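Local coordinates for exported protein (Bacteroides fragilis, PDB 3MSW), which is of unknown function but is probably exported, its strands forming a single antiparallel beta-sheet thought to have evolved from repeated beta-hairpins, at residues Y45-D48 with Q49-T52; A58-I61 with F62-T65; K90-G93 with S94-S98. All coordinates share one frame; numbering follows the deposited sequence. Where two conformers were deposited one is given.

Contact 1: residues Y45-D48 with Q49-T52; sequences YDTD and QQKT
Asp46 turns its side chain onto Gln49 just where strand 35-46 ends. Asp46 CB lies 3.6 Å from Lys51 O and also rests near Gln49 CG. The next atom, Asp46 CG, is 3.5 Å from Gln49 CG, so the aliphatic part of the glutamine packs against the carboxylate itself. This meeting depends on chi1 (-167°), which places the carboxylate carbon trans to the backbone N. Beyond it the two oxygens divide the work: Asp46 OD1 accepts from Gln49 N at 3.1 Å, while Asp46 OD2 receives Gln49 NE2 at 2.8 Å. Both donors come from above the carboxylate plane. The carboxylate and amide planes stand 76° apart, and the two side chains cross nearly at right angles. Gln49 has two conformers, so the bond from its NE2 is less certain than that from its backbone N. An aspartate suits this site, being short enough to turn back on its own loop and having two acceptors.

The main chain closes the hairpin with Lys51 N to Asp46 O, a nearly straight bond (169°); the return bond, Asp46 N to Lys51 O, is weak. Among the residues of the other face, Tyr45 and Thr52 lie side by side, with Tyr45 CD1 3.7 Å from Thr52 OG1 and Tyr45 CE1 3.8 Å from Thr52 CG2. Tyr45 OH is hydrogen-bonded to Leu19 O in strand 18-27, the neighbour of strand 35-46 on the side away from strand 51-60. Gln50 N bonds to Thr47 O, closing a type I turn with Asp48 and Gln49 at its corners; with Gln50 left-handed, the chain reverses: the mark of a four-residue loop in an antiparallel beta-hairpin, here joining strands 35-46 and 51-60.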
loop_
_atom_site.group_PDB
_atom_site.type_symbol
_atom_site.label_atom_id
_atom_site.label_comp_id
_atom_site.label_asym_id
_atom_site.label_seq_id
_atom_site.Cartn_x
_atom_site.Cartn_y
_atom_site.Cartn_z
ATOM N N TYR A 45 8.183 -0.712 -10.652
ATOM C CA TYR A 45 8.710 0.648 -10.766
ATOM C C TYR A 45 8.698 1.092 -12.199
ATOM O O TYR A 45 8.863 0.275 -13.111
ATOM C CB TYR A 45 10.177 0.685 -10.266
ATOM C CG TYR A 45 10.306 0.294 -8.817
ATOM C CD1 TYR A 45 10.093 1.225 -7.802
ATOM C CD2 TYR A 45 10.632 -1.009 -8.453
ATOM C CE1 TYR A 45 10.155 0.858 -6.460
ATOM C CE2 TYR A 45 10.699 -1.388 -7.115
ATOM C CZ TYR A 45 10.420 -0.460 -6.122
ATOM O OH TYR A 45 10.487 -0.824 -4.802
ATOM N N ASP A 46 8.552 2.381 -12.407
ATOM C CA ASP A 46 8.666 2.987 -13.739
ATOM C C ASP A 46 9.223 4.366 -13.521
ATOM O O ASP A 46 8.474 5.318 -13.260
ATOM C CB ASP A 46 7.326 2.999 -14.497
ATOM C CG ASP A 46 7.444 3.312 -15.980
ATOM O OD1 ASP A 46 8.325 4.124 -16.352
ATOM O OD2 ASP A 46 6.581 2.850 -16.749
ATOM N N THR A 47 10.564 4.460 -13.559
ATOM C CA THR A 47 11.292 5.704 -13.323
ATOM C C THR A 47 10.870 6.793 -14.311
ATOM O O THR A 47 10.616 7.916 -13.883
ATOM C CB THR A 47 12.817 5.428 -13.203
ATOM O OG1 THR A 47 13.020 4.642 -12.014
ATOM C CG2 THR A 47 13.644 6.713 -13.108
ATOM N N ASP A 48 10.770 6.442 -15.619
ATOM C CA ASP A 48 10.406 7.417 -16.641
ATOM C C ASP A 48 9.015 8.013 -16.441
ATOM O O ASP A 48 8.851 9.209 -16.669
ATOM C CB ASP A 48 10.631 6.873 -18.057
ATOM C CG ASP A 48 12.098 6.714 -18.455
ATOM O OD1 ASP A 48 12.982 7.168 -17.688
ATOM O OD2 ASP A 48 12.357 6.155 -19.537
ATOM N N GLN A 49 8.038 7.220 -15.979
ATOM C CA GLN A 49 6.710 7.773 -15.751
ATOM C C GLN A 49 6.477 8.188 -14.287
ATOM O O GLN A 49 5.402 8.685 -13.955
ATOM C CB GLN A 49 5.580 6.937 -16.418
ATOM C CG GLN A 49 5.003 5.768 -15.617
ATOM C CD GLN A 49 3.850 5.076 -16.325
ATOM O OE1 GLN A 49 2.818 5.680 -16.652
ATOM N NE2 GLN A 49 3.965 3.771 -16.518
ATOM N N GLN A 50 7.532 8.060 -13.427
ATOM C CA GLN A 50 7.529 8.435 -12.001
ATOM C C GLN A 50 6.361 7.787 -11.249
ATOM O O GLN A 50 5.642 8.421 -10.460
ATOM C CB GLN A 50 7.578 9.962 -11.806
ATOM C CG GLN A 50 8.982 10.548 -12.049
ATOM C CD GLN A 50 9.974 10.069 -11.008
ATOM O OE1 GLN A 50 10.767 9.148 -11.247
ATOM N NE2 GLN A 50 9.929 10.652 -9.815
ATOM N N LYS A 51 6.180 6.509 -11.505
ATOM C CA LYS A 51 5.055 5.778 -10.943
ATOM C C LYS A 51 5.492 4.420 -10.404
ATOM O O LYS A 51 6.200 3.679 -11.107
ATOM C CB LYS A 51 3.968 5.661 -12.044
ATOM C CG LYS A 51 2.861 4.637 -11.822
ATOM C CD LYS A 51 1.805 4.759 -12.915
ATOM C CE LYS A 51 0.881 3.561 -12.958
ATOM N NZ LYS A 51 1.025 2.784 -14.217
ATOM N N THR A 52 5.072 4.100 -9.156
ATOM C CA THR A 52 5.356 2.825 -8.494
ATOM C C THR A 52 4.017 2.130 -8.239
ATOM O O THR A 52 3.075 2.771 -7.747
ATOM C CB THR A 52 6.175 3.039 -7.198
ATOM O OG1 THR A 52 7.392 3.710 -7.526
ATOM C CG2 THR A 52 6.491 1.743 -6.460
#

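Contact 2: residues A58-I61 with F62-T65; sequences AWNI and FKNT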
loop_
_atom_site.group_PDB
_atom_site.type_symbol
_atom_site.label_atom_id
_atom_site.label_comp_id
_atom_site.label_asym_id
_atom_site.label_seq_id
_atom_site.Cartn_x
_atom_site.Cartn_y
_atom_site.Cartn_z
ATOM N N ALA A 58 -2.918 -11.995 -0.559
ATOM C CA ALA A 58 -3.173 -12.616 0.726
ATOM C C ALA A 58 -3.144 -14.133 0.500
ATOM O O ALA A 58 -3.592 -14.618 -0.550
ATOM C CB ALA A 58 -4.540 -12.180 1.245
ATOM N N TRP A 59 -2.606 -14.880 1.477
ATOM C CA TRP A 59 -2.569 -16.339 1.395
ATOM C C TRP A 59 -3.952 -16.904 1.632
ATOM O O TRP A 59 -4.553 -16.663 2.691
ATOM C CB TRP A 59 -1.576 -16.955 2.389
ATOM C CG TRP A 59 -1.339 -18.423 2.141
ATOM C CD1 TRP A 59 -1.786 -19.468 2.901
ATOM C CD2 TRP A 59 -0.624 -19.006 1.036
ATOM N NE1 TRP A 59 -1.376 -20.664 2.351
ATOM C CE2 TRP A 59 -0.645 -20.408 1.215
ATOM C CE3 TRP A 59 0.054 -18.475 -0.079
ATOM C CZ2 TRP A 59 -0.004 -21.289 0.331
ATOM C CZ3 TRP A 59 0.660 -19.352 -0.972
ATOM C CH2 TRP A 59 0.612 -20.742 -0.770
ATOM N N ASN A 60 -4.469 -17.649 0.637
ATOM C CA ASN A 60 -5.779 -18.282 0.757
ATOM C C ASN A 60 -5.534 -19.666 1.390
ATOM O O ASN A 60 -4.964 -20.536 0.743
ATOM C CB ASN A 60 -6.487 -18.399 -0.612
ATOM C CG ASN A 60 -7.866 -19.024 -0.531
ATOM O OD1 ASN A 60 -8.084 -20.025 0.135
ATOM N ND2 ASN A 60 -8.830 -18.450 -1.199
ATOM N N ILE A 61 -5.925 -19.843 2.654
ATOM C CA ILE A 61 -5.694 -21.091 3.411
ATOM C C ILE A 61 -6.498 -22.280 2.900
ATOM O O ILE A 61 -6.160 -23.426 3.223
ATOM C CB ILE A 61 -5.856 -20.885 4.949
ATOM C CG1 ILE A 61 -7.338 -20.578 5.325
ATOM C CG2 ILE A 61 -4.879 -19.796 5.453
ATOM C CD1 ILE A 61 -7.682 -20.621 6.782
ATOM N N PHE A 62 -7.586 -22.013 2.153
ATOM C CA PHE A 62 -8.448 -23.092 1.657
ATOM C C PHE A 62 -7.880 -23.704 0.384
ATOM O O PHE A 62 -7.806 -24.932 0.273
ATOM C CB PHE A 62 -9.897 -22.603 1.472
ATOM C CG PHE A 62 -10.499 -22.011 2.729
ATOM C CD1 PHE A 62 -10.904 -22.828 3.777
ATOM C CD2 PHE A 62 -10.618 -20.634 2.882
ATOM C CE1 PHE A 62 -11.415 -22.276 4.955
ATOM C CE2 PHE A 62 -11.174 -20.089 4.045
ATOM C CZ PHE A 62 -11.563 -20.914 5.071
ATOM N N LYS A 63 -7.451 -22.847 -0.552
ATOM C CA LYS A 63 -6.847 -23.216 -1.843
ATOM C C LYS A 63 -5.322 -23.377 -1.776
ATOM O O LYS A 63 -4.745 -23.966 -2.688
ATOM C CB LYS A 63 -7.193 -22.159 -2.905
ATOM C CG LYS A 63 -8.652 -22.159 -3.358
ATOM C CD LYS A 63 -8.935 -20.898 -4.167
ATOM C CE LYS A 63 -10.327 -20.843 -4.745
ATOM N NZ LYS A 63 -10.626 -19.487 -5.288
ATOM N N ASN A 64 -4.664 -22.844 -0.720
ATOM C CA ASN A 64 -3.195 -22.869 -0.557
ATOM C C ASN A 64 -2.487 -22.198 -1.762
ATOM O O ASN A 64 -1.586 -22.773 -2.397
ATOM C CB ASN A 64 -2.666 -24.290 -0.237
ATOM C CG ASN A 64 -2.105 -24.407 1.168
ATOM O OD1 ASN A 64 -2.739 -24.024 2.160
ATOM N ND2 ASN A 64 -0.885 -24.907 1.286
ATOM N N THR A 65 -2.978 -20.994 -2.108
ATOM C CA THR A 65 -2.504 -20.175 -3.219
ATOM C C THR A 65 -2.588 -18.704 -2.786
ATOM O O THR A 65 -3.299 -18.370 -1.813
ATOM C CB THR A 65 -3.398 -20.378 -4.481
ATOM O OG1 THR A 65 -4.735 -19.952 -4.203
ATOM C CG2 THR A 65 -3.414 -21.833 -5.002
#
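Trp59 and Asn64 meet ring against backbone, while Asn60 looks the other way and grips the turn with its amide oxygen. The backbone at Asn64 and Thr65 lies against the indole near its rim: Asn64 C sits 3.2 Å from the plane of the Trp59 ring and 3.4 Å from Trp59 CZ2. The Asn64 amide is steeply turned, its plane 71° from the ring, and ND2 lies at the indole edge, in its plane. A broad flat residue suits this spot, since it can pack against backbone as well as side chain; Trp59 also makes an edge-to-face pair with Trp66.

With chi1 at -179°, Asn60 CG stands opposite its own N, which carries OD1 to the start of the turn. There Asn60 OD1 accepts from Phe62 N at 2.9 Å, in the carbonyl plane, and from Lys63 N at 3.0 Å, from above that plane. The other end of the amide, ND2, bonds to Glu67, which also forms a salt bridge with Lys63. Ile61 and Phe62 point the same way, side by side; Ile61 CG1 rides over the centre of the Phe62 ring, 4.0 Å from its centroid, in a CH-pi contact.

The backbone bond Asn60 N to Thr65 O, at 2.8 Å, is close to straight. Asn64 N also reaches Asn60 O, though that bond is weak, and both Asn64 and Thr65 face Asn60: a G1 beta bulge. Asn64 takes the left-handed backbone conformation the bulge needs, which asparagine tolerates better than most residues other than glycine. Chemically, one amide supplies an acceptor to two turn N-H groups and a donor to Glu67, so the hairpin end is fixed by polar bonds on one side and by packing of the indole against the Asn64-Thr65 backbone on the other.

Contact 3: residues K90-G93 with S94-S98; sequences KEKG and SFDLS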
loop_
_atom_site.group_PDB
_atom_site.type_symbol
_atom_site.label_atom_id
_atom_site.label_comp_id
_atom_site.label_asym_id
_atom_site.label_seq_id
_atom_site.Cartn_x
_atom_site.Cartn_y
_atom_site.Cartn_z
ATOM N N LYS A 90 -13.480 -9.373 -6.022
ATOM C CA LYS A 90 -13.515 -10.777 -6.485
ATOM C C LYS A 90 -14.660 -11.089 -7.446
ATOM O O LYS A 90 -14.419 -11.643 -8.522
ATOM C CB LYS A 90 -13.531 -11.760 -5.294
ATOM N N GLU A 91 -15.892 -10.691 -7.072
ATOM C CA GLU A 91 -17.118 -10.891 -7.851
ATOM C C GLU A 91 -17.362 -9.806 -8.926
ATOM O O GLU A 91 -18.514 -9.517 -9.261
ATOM C CB GLU A 91 -18.342 -11.086 -6.920
ATOM C CG GLU A 91 -18.642 -9.936 -5.961
ATOM C CD GLU A 91 -17.794 -9.837 -4.702
ATOM O OE1 GLU A 91 -17.281 -10.879 -4.234
ATOM O OE2 GLU A 91 -17.664 -8.710 -4.169
ATOM N N LYS A 92 -16.270 -9.225 -9.477
ATOM C CA LYS A 92 -16.290 -8.181 -10.507
ATOM C C LYS A 92 -15.052 -8.326 -11.408
ATOM O O LYS A 92 -15.058 -7.876 -12.560
ATOM C CB LYS A 92 -16.293 -6.805 -9.829
ATOM C CG LYS A 92 -16.806 -5.647 -10.669
ATOM C CD LYS A 92 -16.885 -4.390 -9.803
ATOM C CE LYS A 92 -17.425 -3.188 -10.536
ATOM N NZ LYS A 92 -17.541 -2.007 -9.637
ATOM N N GLY A 93 -14.000 -8.939 -10.857
ATOM C CA GLY A 93 -12.732 -9.161 -11.537
ATOM C C GLY A 93 -11.981 -7.889 -11.843
ATOM O O GLY A 93 -11.231 -7.830 -12.821
ATOM N N SER A 94 -12.158 -6.863 -10.989
ATOM C CA SER A 94 -11.497 -5.575 -11.155
ATOM C C SER A 94 -11.213 -4.921 -9.802
ATOM O O SER A 94 -11.757 -5.334 -8.772
ATOM C CB SER A 94 -12.342 -4.651 -12.031
ATOM O OG SER A 94 -13.609 -4.388 -11.449
ATOM N N PHE A 95 -10.365 -3.892 -9.820
ATOM C CA PHE A 95 -9.983 -3.124 -8.638
ATOM C C PHE A 95 -10.898 -1.922 -8.429
ATOM O O PHE A 95 -10.984 -1.065 -9.313
ATOM C CB PHE A 95 -8.535 -2.629 -8.782
ATOM C CG PHE A 95 -7.468 -3.650 -8.502
ATOM C CD1 PHE A 95 -7.172 -4.035 -7.197
ATOM C CD2 PHE A 95 -6.709 -4.183 -9.538
ATOM C CE1 PHE A 95 -6.180 -4.983 -6.939
ATOM C CE2 PHE A 95 -5.722 -5.132 -9.280
ATOM C CZ PHE A 95 -5.455 -5.514 -7.980
ATOM N N ASP A 96 -11.516 -1.812 -7.239
ATOM C CA ASP A 96 -12.333 -0.657 -6.872
ATOM C C ASP A 96 -11.465 0.396 -6.152
ATOM O O ASP A 96 -10.843 0.079 -5.136
ATOM C CB ASP A 96 -13.490 -1.071 -5.948
ATOM C CG ASP A 96 -14.593 -1.907 -6.579
ATOM O OD1 ASP A 96 -14.674 -1.944 -7.831
ATOM O OD2 ASP A 96 -15.383 -2.504 -5.824
ATOM N N LEU A 97 -11.460 1.652 -6.655
ATOM C CA LEU A 97 -10.737 2.771 -6.031
ATOM C C LEU A 97 -11.315 2.957 -4.624
ATOM O O LEU A 97 -12.525 2.924 -4.483
ATOM C CB LEU A 97 -10.913 4.053 -6.881
ATOM C CG LEU A 97 -9.916 4.275 -8.034
ATOM C CD1 LEU A 97 -10.311 5.476 -8.867
ATOM C CD2 LEU A 97 -8.498 4.492 -7.517
ATOM N N SER A 98 -10.473 3.008 -3.573
ATOM C CA SER A 98 -10.987 3.091 -2.206
ATOM C C SER A 98 -10.513 4.345 -1.441
ATOM O O SER A 98 -11.338 5.079 -0.872
ATOM C CB SER A 98 -10.652 1.809 -1.443
ATOM O OG SER A 98 -10.920 1.861 -0.050
#
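A local, surface salt bridge across a chain reversal joins the connection after strand 80-89 to the start of strand 94-105. Its partners are Lys92 and Asp96, with Lys92 NZ 3.4 Å from Asp96 OD1, a long and weak pairing. The two side chains cross at about a right angle. All the lysine torsions beyond CB are extended, and from chi1 (-159°) the chain leads away from the backbone N and runs straight past Ser94 toward Asp96. On the way Lys92 CG lies 3.5 Å from Ser94 OG, and Lys92 CD also nears it. A long flexible chain with a charged tip fits such a place, because the methylenes can pass over a small serine while the ammonium group reaches the acid.

Here two neighbouring strands of the antiparallel sheet are linked as a hairpin, and Gly93 suits the turn: its positive phi (66°) is readily reached without a side chain. Asp96 has a second, stronger partner, since OD2 accepts from Asn89 ND2 at the end of the preceding strand. The carboxylate thus meets the end of strand 80-89 through Asn89 and the loop through Lys92. One residue earlier, Phe95 points away from the loop and sets its ring edge-to-face with Trp88 of the adjacent strand.

In the fold
From the N terminus, the sheet is built as a meander, with each strand lying beside the one that follows it in sequence. Contact 1 closes the loop between strands 35-46 and 51-60. Strand 51-60 then runs to the other end of the sheet, where contact 2 closes the next turn into strand 65-77. After strands 65-77 and 80-89 contact 3 closes the turn into strand 94-105, at the same end as contact 2. The three lie in series, neither nested nor crossed. Contacts 1 and 2 share strand 51-60 with centres 31 Å apart, whereas contacts 2 and 3 come within about 8 Å at their nearest atoms without touching.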